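Local atomic coordinates of aminoacyltransferase FemA (Staphylococcus aureus, PDB entry 1LRZ), a protein that adds the second and third glycines of the pentaglycine bridge of staphylococcal peptidoglycan, using glycyl-tRNA(Gly) as donor. Residues G316-N321 against V325-G330; A344-M349 against D359-Y364. All coordinates share one frame; numbering follows the deposited sequence.

Contact 1 (G316-N321 against V325-G330); sequences GFFFIN and VVYYAG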
ATOM      1  N   GLY A 316      -2.341  -6.444  -7.272  1.00 15.60           N
ATOM      2  CA  GLY A 316      -1.883  -5.289  -6.530  1.00 17.15           C
ATOM      3  C   GLY A 316      -0.376  -5.170  -6.617  1.00 16.42           C
ATOM      4  O   GLY A 316       0.332  -6.161  -6.847  1.00 15.24           O
ATOM      5  N   PHE A 317       0.110  -3.950  -6.435  1.00 16.66           N
ATOM      6  CA  PHE A 317       1.542  -3.658  -6.468  1.00 15.17           C
ATOM      7  C   PHE A 317       1.869  -3.201  -5.042  1.00 15.35           C
ATOM      8  O   PHE A 317       1.375  -2.163  -4.591  1.00 14.94           O
ATOM      9  CB  PHE A 317       1.814  -2.530  -7.457  1.00 19.32           C
ATOM     10  CG  PHE A 317       3.218  -2.498  -7.965  1.00 21.64           C
ATOM     11  CD1 PHE A 317       3.622  -3.358  -8.983  1.00 21.78           C
ATOM     12  CD2 PHE A 317       4.135  -1.595  -7.447  1.00 22.08           C
ATOM     13  CE1 PHE A 317       4.919  -3.314  -9.481  1.00 21.09           C
ATOM     14  CE2 PHE A 317       5.440  -1.547  -7.941  1.00 24.06           C
ATOM     15  CZ  PHE A 317       5.825  -2.412  -8.963  1.00 18.14           C
ATOM     16  N   PHE A 318       2.696  -3.969  -4.338  1.00 16.69           N
ATOM     17  CA  PHE A 318       3.016  -3.670  -2.948  1.00 15.65           C
ATOM     18  C   PHE A 318       4.478  -3.406  -2.626  1.00 17.89           C
ATOM     19  O   PHE A 318       5.367  -4.104  -3.115  1.00 17.74           O
ATOM     20  CB  PHE A 318       2.576  -4.825  -2.045  1.00 16.79           C
ATOM     21  CG  PHE A 318       1.087  -4.966  -1.887  1.00 17.45           C
ATOM     22  CD1 PHE A 318       0.310  -5.514  -2.901  1.00 14.78           C
ATOM     23  CD2 PHE A 318       0.466  -4.567  -0.697  1.00 14.48           C
ATOM     24  CE1 PHE A 318      -1.070  -5.665  -2.744  1.00 16.61           C
ATOM     25  CE2 PHE A 318      -0.905  -4.709  -0.525  1.00 15.59           C
ATOM     26  CZ  PHE A 318      -1.683  -5.262  -1.556  1.00 17.11           C
ATOM     27  N   PHE A 319       4.719  -2.405  -1.779  1.00 16.35           N
ATOM     28  CA  PHE A 319       6.072  -2.104  -1.314  1.00 16.62           C
ATOM     29  C   PHE A 319       6.184  -2.679   0.099  1.00 18.95           C
ATOM     30  O   PHE A 319       5.268  -2.532   0.926  1.00 18.68           O
ATOM     31  CB  PHE A 319       6.319  -0.597  -1.328  1.00 17.42           C
ATOM     32  CG  PHE A 319       6.303  -0.010  -2.710  1.00 18.08           C
ATOM     33  CD1 PHE A 319       5.620   1.173  -2.975  1.00 19.20           C
ATOM     34  CD2 PHE A 319       6.931  -0.673  -3.765  1.00 20.25           C
ATOM     35  CE1 PHE A 319       5.561   1.687  -4.273  1.00 20.18           C
ATOM     36  CE2 PHE A 319       6.879  -0.160  -5.070  1.00 22.67           C
ATOM     37  CZ  PHE A 319       6.191   1.018  -5.322  1.00 22.46           C
ATOM     38  N   ILE A 320       7.299  -3.347   0.375  1.00 18.33           N
ATOM     39  CA  ILE A 320       7.488  -3.988   1.663  1.00 18.16           C
ATOM     40  C   ILE A 320       8.772  -3.548   2.345  1.00 19.52           C
ATOM     41  O   ILE A 320       9.868  -3.756   1.835  1.00 18.79           O
ATOM     42  CB  ILE A 320       7.513  -5.542   1.512  1.00 22.69           C
ATOM     43  CG1 ILE A 320       6.202  -6.032   0.878  1.00 23.93           C
ATOM     44  CG2 ILE A 320       7.730  -6.207   2.862  1.00 17.98           C
ATOM     45  CD1 ILE A 320       6.169  -5.895  -0.619  1.00 28.71           C
ATOM     46  N   ASN A 321       8.622  -2.931   3.504  1.00 17.42           N
ATOM     47  CA  ASN A 321       9.764  -2.481   4.267  1.00 19.71           C
ATOM     48  C   ASN A 321       9.475  -2.761   5.732  1.00 16.97           C
ATOM     49  O   ASN A 321       8.330  -3.037   6.107  1.00 16.60           O
ATOM     50  CB  ASN A 321      10.010  -0.992   3.997  1.00 20.11           C
ATOM     51  CG  ASN A 321      10.426  -0.739   2.553  1.00 23.71           C
ATOM     52  OD1 ASN A 321      11.595  -0.910   2.195  1.00 23.22           O
ATOM     53  ND2 ASN A 321       9.461  -0.364   1.709  1.00 17.73           N
ATOM     54  N   VAL A 325       3.791  -2.279   5.169  1.00 13.06           N
ATOM     55  CA  VAL A 325       3.509  -2.882   3.884  1.00 13.38           C
ATOM     56  C   VAL A 325       2.603  -1.812   3.255  1.00 15.57           C
ATOM     57  O   VAL A 325       1.688  -1.303   3.917  1.00 14.24           O
ATOM     58  CB  VAL A 325       2.734  -4.208   4.027  1.00 14.26           C
ATOM     59  CG1 VAL A 325       2.135  -4.611   2.681  1.00 12.08           C
ATOM     60  CG2 VAL A 325       3.688  -5.302   4.509  1.00 11.88           C
ATOM     61  N   VAL A 326       2.871  -1.449   2.004  1.00 15.81           N
ATOM     62  CA  VAL A 326       2.080  -0.431   1.336  1.00 15.22           C
ATOM     63  C   VAL A 326       1.354  -0.967   0.117  1.00 18.39           C
ATOM     64  O   VAL A 326       1.975  -1.565  -0.762  1.00 19.32           O
ATOM     65  CB  VAL A 326       2.963   0.752   0.852  1.00 16.39           C
ATOM     66  CG1 VAL A 326       2.111   1.744   0.041  1.00 14.41           C
ATOM     67  CG2 VAL A 326       3.601   1.468   2.042  1.00 13.79           C
ATOM     68  N   TYR A 327       0.041  -0.769   0.085  1.00 16.50           N
ATOM     69  CA  TYR A 327      -0.772  -1.151  -1.069  1.00 17.54           C
ATOM     70  C   TYR A 327      -0.683   0.096  -1.970  1.00 17.87           C
ATOM     71  O   TYR A 327      -1.443   1.054  -1.808  1.00 13.91           O
ATOM     72  CB  TYR A 327      -2.217  -1.389  -0.640  1.00 18.08           C
ATOM     73  CG  TYR A 327      -3.188  -1.525  -1.787  1.00 21.32           C
ATOM     74  CD1 TYR A 327      -2.905  -2.352  -2.876  1.00 20.24           C
ATOM     75  CD2 TYR A 327      -4.414  -0.857  -1.768  1.00 21.02           C
ATOM     76  CE1 TYR A 327      -3.815  -2.512  -3.917  1.00 22.98           C
ATOM     77  CE2 TYR A 327      -5.336  -1.012  -2.806  1.00 26.42           C
ATOM     78  CZ  TYR A 327      -5.030  -1.837  -3.876  1.00 25.93           C
ATOM     79  OH  TYR A 327      -5.933  -1.985  -4.905  1.00 30.67           O
ATOM     80  N   TYR A 328       0.266   0.084  -2.901  1.00 17.93           N
ATOM     81  CA  TYR A 328       0.491   1.230  -3.767  1.00 19.74           C
ATOM     82  C   TYR A 328      -0.510   1.418  -4.901  1.00 21.44           C
ATOM     83  O   TYR A 328      -1.025   2.517  -5.109  1.00 21.70           O
ATOM     84  CB  TYR A 328       1.902   1.171  -4.347  1.00 23.56           C
ATOM     85  CG  TYR A 328       2.255   2.403  -5.143  1.00 28.02           C
ATOM     86  CD1 TYR A 328       2.462   3.628  -4.507  1.00 28.17           C
ATOM     87  CD2 TYR A 328       2.317   2.361  -6.535  1.00 31.79           C
ATOM     88  CE1 TYR A 328       2.717   4.794  -5.242  1.00 32.08           C
ATOM     89  CE2 TYR A 328       2.571   3.519  -7.285  1.00 36.11           C
ATOM     90  CZ  TYR A 328       2.768   4.730  -6.628  1.00 36.83           C
ATOM     91  OH  TYR A 328       3.001   5.871  -7.364  1.00 40.50           O
ATOM     92  N   ALA A 329      -0.796   0.344  -5.621  1.00 20.07           N
ATOM     93  CA  ALA A 329      -1.712   0.405  -6.746  1.00 19.89           C
ATOM     94  C   ALA A 329      -2.315  -0.966  -6.965  1.00 21.08           C
ATOM     95  O   ALA A 329      -1.711  -1.988  -6.622  1.00 18.67           O
ATOM     96  CB  ALA A 329      -0.960   0.850  -7.998  1.00 19.41           C
ATOM     97  N   GLY A 330      -3.510  -0.987  -7.537  1.00 21.13           N
ATOM     98  CA  GLY A 330      -4.160  -2.252  -7.793  1.00 23.13           C
ATOM     99  C   GLY A 330      -5.411  -2.097  -8.624  1.00 25.84           C
ATOM    100  O   GLY A 330      -5.876  -0.981  -8.866  1.00 24.52           O
TER
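With chi1 at -71°, F318 carries its ring anti to its own carbonyl carbon and leans across to Y327, whose CG is instead anti to the backbone N (169°). The two rings meet obliquely, F318 CZ lying 3.4 Å from Y327 CD1, while V325 CG1 packs against F318 CD2 farther along the same face. F319 and Y328 make the second aromatic pair, on the other face of the sheet: their side chains run side by side in the same direction, and F319 CE1 sits over one face of the Y328 ring, 3.5 Å from Y328 CG.

Between the two layers of rings the strands form an antiparallel hairpin. F319 and V326 are a hydrogen-bonded pair, with F319 N to V326 O at 3.0 Å and V326 N to F319 O at 2.8 Å. Between F317 and F318 the register shifts by one: a classic beta bulge in which Y328 and A329 stand opposite F317. F317 O takes Y328 N at 3.0 Å and A329 N only weakly, whereas F317 N gives a short bond of 2.7 Å to A329 O.

The hairpin lies inside the mixed sheet, between strands 236-244 and 360-365. Helix 341-355 covers the face bearing F318 and Y327, and on the opposite face F317 meets the rings of F204 and Y225.

Contact 2 (A344-M349 against D359-Y364); sequences AVQWEM and DRYNFY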
ATOM      1  N   ALA A 344      -8.971 -11.283  -1.671  1.00 14.38           N
ATOM      2  CA  ALA A 344      -7.912 -12.301  -1.620  1.00 15.78           C
ATOM      3  C   ALA A 344      -6.556 -11.609  -1.638  1.00 16.71           C
ATOM      4  O   ALA A 344      -5.664 -11.945  -0.852  1.00 16.52           O
ATOM      5  CB  ALA A 344      -8.035 -13.261  -2.822  1.00 15.69           C
ATOM      6  N   VAL A 345      -6.398 -10.634  -2.534  1.00 17.16           N
ATOM      7  CA  VAL A 345      -5.147  -9.885  -2.625  1.00 16.20           C
ATOM      8  C   VAL A 345      -4.836  -9.172  -1.299  1.00 17.52           C
ATOM      9  O   VAL A 345      -3.727  -9.282  -0.777  1.00 18.24           O
ATOM     10  CB  VAL A 345      -5.204  -8.831  -3.761  1.00 17.01           C
ATOM     11  CG1 VAL A 345      -3.969  -7.911  -3.690  1.00 13.31           C
ATOM     12  CG2 VAL A 345      -5.230  -9.538  -5.123  1.00 15.45           C
ATOM     13  N   GLN A 346      -5.811  -8.449  -0.754  1.00 16.69           N
ATOM     14  CA  GLN A 346      -5.593  -7.738   0.502  1.00 16.68           C
ATOM     15  C   GLN A 346      -5.286  -8.718   1.640  1.00 17.98           C
ATOM     16  O   GLN A 346      -4.377  -8.482   2.443  1.00 14.68           O
ATOM     17  CB  GLN A 346      -6.820  -6.894   0.880  1.00 14.69           C
ATOM     18  CG  GLN A 346      -7.132  -5.704  -0.065  1.00 14.58           C
ATOM     19  CD  GLN A 346      -5.943  -4.774  -0.240  1.00 18.10           C
ATOM     20  OE1 GLN A 346      -5.267  -4.410   0.729  1.00 18.44           O
ATOM     21  NE2 GLN A 346      -5.691  -4.371  -1.475  1.00 20.95           N
ATOM     22  N   TRP A 347      -6.029  -9.821   1.711  1.00 14.28           N
ATOM     23  CA  TRP A 347      -5.802 -10.770   2.795  1.00 18.32           C
ATOM     24  C   TRP A 347      -4.403 -11.376   2.751  1.00 18.57           C
ATOM     25  O   TRP A 347      -3.783 -11.605   3.795  1.00 16.99           O
ATOM     26  CB  TRP A 347      -6.851 -11.881   2.771  1.00 17.95           C
ATOM     27  CG  TRP A 347      -6.841 -12.732   4.011  1.00 21.96           C
ATOM     28  CD1 TRP A 347      -6.725 -14.093   4.069  1.00 23.83           C
ATOM     29  CD2 TRP A 347      -6.984 -12.284   5.370  1.00 20.95           C
ATOM     30  NE1 TRP A 347      -6.781 -14.517   5.373  1.00 23.59           N
ATOM     31  CE2 TRP A 347      -6.933 -13.433   6.191  1.00 25.00           C
ATOM     32  CE3 TRP A 347      -7.129 -11.027   5.968  1.00 22.80           C
ATOM     33  CZ2 TRP A 347      -7.050 -13.361   7.587  1.00 25.40           C
ATOM     34  CZ3 TRP A 347      -7.244 -10.954   7.354  1.00 23.15           C
ATOM     35  CH2 TRP A 347      -7.195 -12.118   8.149  1.00 25.79           C
ATOM     36  N   GLU A 348      -3.904 -11.637   1.546  1.00 18.70           N
ATOM     37  CA  GLU A 348      -2.568 -12.212   1.404  1.00 17.70           C
ATOM     38  C   GLU A 348      -1.508 -11.274   1.983  1.00 16.98           C
ATOM     39  O   GLU A 348      -0.626 -11.704   2.721  1.00 12.96           O
ATOM     40  CB  GLU A 348      -2.251 -12.482  -0.077  1.00 19.70           C
ATOM     41  CG  GLU A 348      -0.801 -12.926  -0.377  1.00 22.16           C
ATOM     42  CD  GLU A 348      -0.529 -14.384  -0.020  1.00 28.14           C
ATOM     43  OE1 GLU A 348      -1.375 -15.248  -0.342  1.00 26.66           O
ATOM     44  OE2 GLU A 348       0.540 -14.678   0.569  1.00 26.30           O
ATOM     45  N   MET A 349      -1.605  -9.991   1.662  1.00 16.02           N
ATOM     46  CA  MET A 349      -0.600  -9.044   2.125  1.00 16.04           C
ATOM     47  C   MET A 349      -0.748  -8.618   3.585  1.00 15.91           C
ATOM     48  O   MET A 349       0.244  -8.312   4.244  1.00 15.87           O
ATOM     49  CB  MET A 349      -0.550  -7.855   1.168  1.00 13.22           C
ATOM     50  CG  MET A 349      -0.146  -8.287  -0.273  1.00 15.39           C
ATOM     51  SD  MET A 349       1.379  -9.324  -0.389  1.00  3.96           S
ATOM     52  CE  MET A 349       2.472  -8.304   0.396  1.00 14.00           C
ATOM     53  N   ASP A 359       4.251  -4.294  11.613  1.00 14.71           N
ATOM     54  CA  ASP A 359       3.077  -3.883  12.384  1.00 17.92           C
ATOM     55  C   ASP A 359       2.173  -2.800  11.807  1.00 17.39           C
ATOM     56  O   ASP A 359       1.313  -2.267  12.514  1.00 15.52           O
ATOM     57  CB  ASP A 359       3.529  -3.439  13.774  1.00 20.72           C
ATOM     58  CG  ASP A 359       4.332  -4.508  14.492  1.00 23.83           C
ATOM     59  OD1 ASP A 359       3.913  -5.684  14.459  1.00 26.75           O
ATOM     60  OD2 ASP A 359       5.368  -4.162  15.095  1.00 25.61           O
ATOM     61  N   ARG A 360       2.354  -2.480  10.536  1.00 14.39           N
ATOM     62  CA  ARG A 360       1.549  -1.436   9.914  1.00 14.68           C
ATOM     63  C   ARG A 360       1.200  -1.816   8.484  1.00 14.77           C
ATOM     64  O   ARG A 360       2.073  -2.195   7.709  1.00 16.43           O
ATOM     65  CB  ARG A 360       2.336  -0.131   9.947  1.00 13.41           C
ATOM     66  CG  ARG A 360       1.731   1.039   9.188  1.00 13.92           C
ATOM     67  CD  ARG A 360       2.525   2.299   9.549  1.00 15.01           C
ATOM     68  NE  ARG A 360       2.376   3.389   8.591  1.00 13.69           N
ATOM     69  CZ  ARG A 360       1.939   4.608   8.896  1.00 15.21           C
ATOM     70  NH1 ARG A 360       1.583   4.903  10.147  1.00 12.24           N
ATOM     71  NH2 ARG A 360       1.910   5.552   7.958  1.00 14.68           N
ATOM     72  N   TYR A 361      -0.081  -1.723   8.146  1.00 13.26           N
ATOM     73  CA  TYR A 361      -0.546  -2.057   6.811  1.00 14.76           C
ATOM     74  C   TYR A 361      -1.175  -0.781   6.252  1.00 14.67           C
ATOM     75  O   TYR A 361      -2.227  -0.334   6.710  1.00 13.21           O
ATOM     76  CB  TYR A 361      -1.574  -3.186   6.879  1.00 14.34           C
ATOM     77  CG  TYR A 361      -1.963  -3.729   5.525  1.00 15.80           C
ATOM     78  CD1 TYR A 361      -1.172  -4.678   4.876  1.00 14.61           C
ATOM     79  CD2 TYR A 361      -3.125  -3.288   4.890  1.00 15.00           C
ATOM     80  CE1 TYR A 361      -1.531  -5.176   3.625  1.00 14.19           C
ATOM     81  CE2 TYR A 361      -3.493  -3.774   3.640  1.00 15.03           C
ATOM     82  CZ  TYR A 361      -2.694  -4.717   3.015  1.00 17.92           C
ATOM     83  OH  TYR A 361      -3.071  -5.187   1.782  1.00 18.20           O
ATOM     84  N   ASN A 362      -0.515  -0.205   5.259  1.00 13.52           N
ATOM     85  CA  ASN A 362      -0.935   1.053   4.671  1.00 13.37           C
ATOM     86  C   ASN A 362      -1.749   0.910   3.379  1.00 14.00           C
ATOM     87  O   ASN A 362      -1.182   0.597   2.332  1.00 13.06           O
ATOM     88  CB  ASN A 362       0.324   1.886   4.401  1.00 13.60           C
ATOM     89  CG  ASN A 362       0.049   3.370   4.361  1.00 16.95           C
ATOM     90  OD1 ASN A 362      -1.060   3.790   4.054  1.00 15.18           O
ATOM     91  ND2 ASN A 362       1.076   4.178   4.658  1.00  9.80           N
ATOM     92  N   PHE A 363      -3.063   1.144   3.453  1.00 13.68           N
ATOM     93  CA  PHE A 363      -3.924   1.076   2.268  1.00 15.10           C
ATOM     94  C   PHE A 363      -3.582   2.274   1.381  1.00 15.33           C
ATOM     95  O   PHE A 363      -4.078   2.421   0.261  1.00 13.95           O
ATOM     96  CB  PHE A 363      -5.412   1.115   2.655  1.00  9.69           C
ATOM     97  CG  PHE A 363      -5.930  -0.194   3.178  1.00 15.97           C
ATOM     98  CD1 PHE A 363      -6.090  -0.405   4.548  1.00 12.37           C
ATOM     99  CD2 PHE A 363      -6.252  -1.230   2.294  1.00 15.56           C
ATOM    100  CE1 PHE A 363      -6.562  -1.636   5.034  1.00 16.03           C
ATOM    101  CE2 PHE A 363      -6.729  -2.468   2.775  1.00 18.30           C
ATOM    102  CZ  PHE A 363      -6.884  -2.670   4.141  1.00 12.85           C
ATOM    103  N   TYR A 364      -2.724   3.127   1.924  1.00 15.59           N
ATOM    104  CA  TYR A 364      -2.224   4.320   1.256  1.00 15.67           C
ATOM    105  C   TYR A 364      -3.215   5.454   0.940  1.00 17.07           C
ATOM    106  O   TYR A 364      -4.161   5.699   1.683  1.00 16.07           O
ATOM    107  CB  TYR A 364      -1.431   3.924  -0.008  1.00 15.90           C
ATOM    108  CG  TYR A 364      -0.145   4.725  -0.192  1.00 19.67           C
ATOM    109  CD1 TYR A 364       0.754   4.889   0.875  1.00 19.88           C
ATOM    110  CD2 TYR A 364       0.179   5.307  -1.419  1.00 20.15           C
ATOM    111  CE1 TYR A 364       1.931   5.606   0.725  1.00 19.24           C
ATOM    112  CE2 TYR A 364       1.369   6.039  -1.580  1.00 19.27           C
ATOM    113  CZ  TYR A 364       2.236   6.180  -0.503  1.00 21.90           C
ATOM    114  OH  TYR A 364       3.411   6.888  -0.637  1.00 20.51           O
TER
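Y361 and Q346 meet between helix 341-355 and strand 360-365, where the tyrosine OH donates a 2.6 Å hydrogen bond to Q346 OE1. Y361 sets its CG anti to the backbone N, which sends the ring from the strand straight at the helix. Q346 starts off along the helix flank but folds back at chi2 (-55°), and this bend swings its amide over to the strand. The amide and the tyrosine ring stand 78° apart. OE1 lies at the edge of that ring, near its plane, yet the hydroxyl approaches from above the carbonyl plane, 45° out of it, so it does not come in along the direction of an oxygen lone pair.

The same oxygen also touches F363, with OE1 3.2 Å from F363 CE2. Y361 CE2 in turn lies over one face of the F363 ring, offset toward its rim. One turn along the helix, M349 CB lies at the edge of the tyrosine ring, near its plane, 3.8 Å from Y361 CE1; backbone M349 C is 3.5 Å from the same carbon. The rest of the M349 side chain leads away from the strand.

All four touching residues are buried, in the beta-alpha-beta unit of strand 325-332, helix 341-355 and strand 360-365. The bond to OE1 gives the buried phenol hydroxyl a polar partner, and, being short, would tend to fix both the rotation of the hydroxyl and the position of the glutamine amide.

Contact 1 closes in the chain before contact 2 opens, and strand 325-332 is both the second arm of the hairpin and the first strand of the beta-alpha-beta unit to which contact 2 belongs. Their centres are about 8 Å apart. Strands 325-332 and 360-365 run parallel as neighbours, with probable hydrogen bonds from N362 N to V325 O (2.8 Å) and from Y327 N to N362 O (2.9 Å). Side chains bridge the contacts too: F318 CE2 lies 3.2 Å from Y361 OH, and F318 also touches V345 and M349, while Q346 touches Y327. The F318 and Y327 face of contact 1 thus packs with contact 2 under helix 341-355.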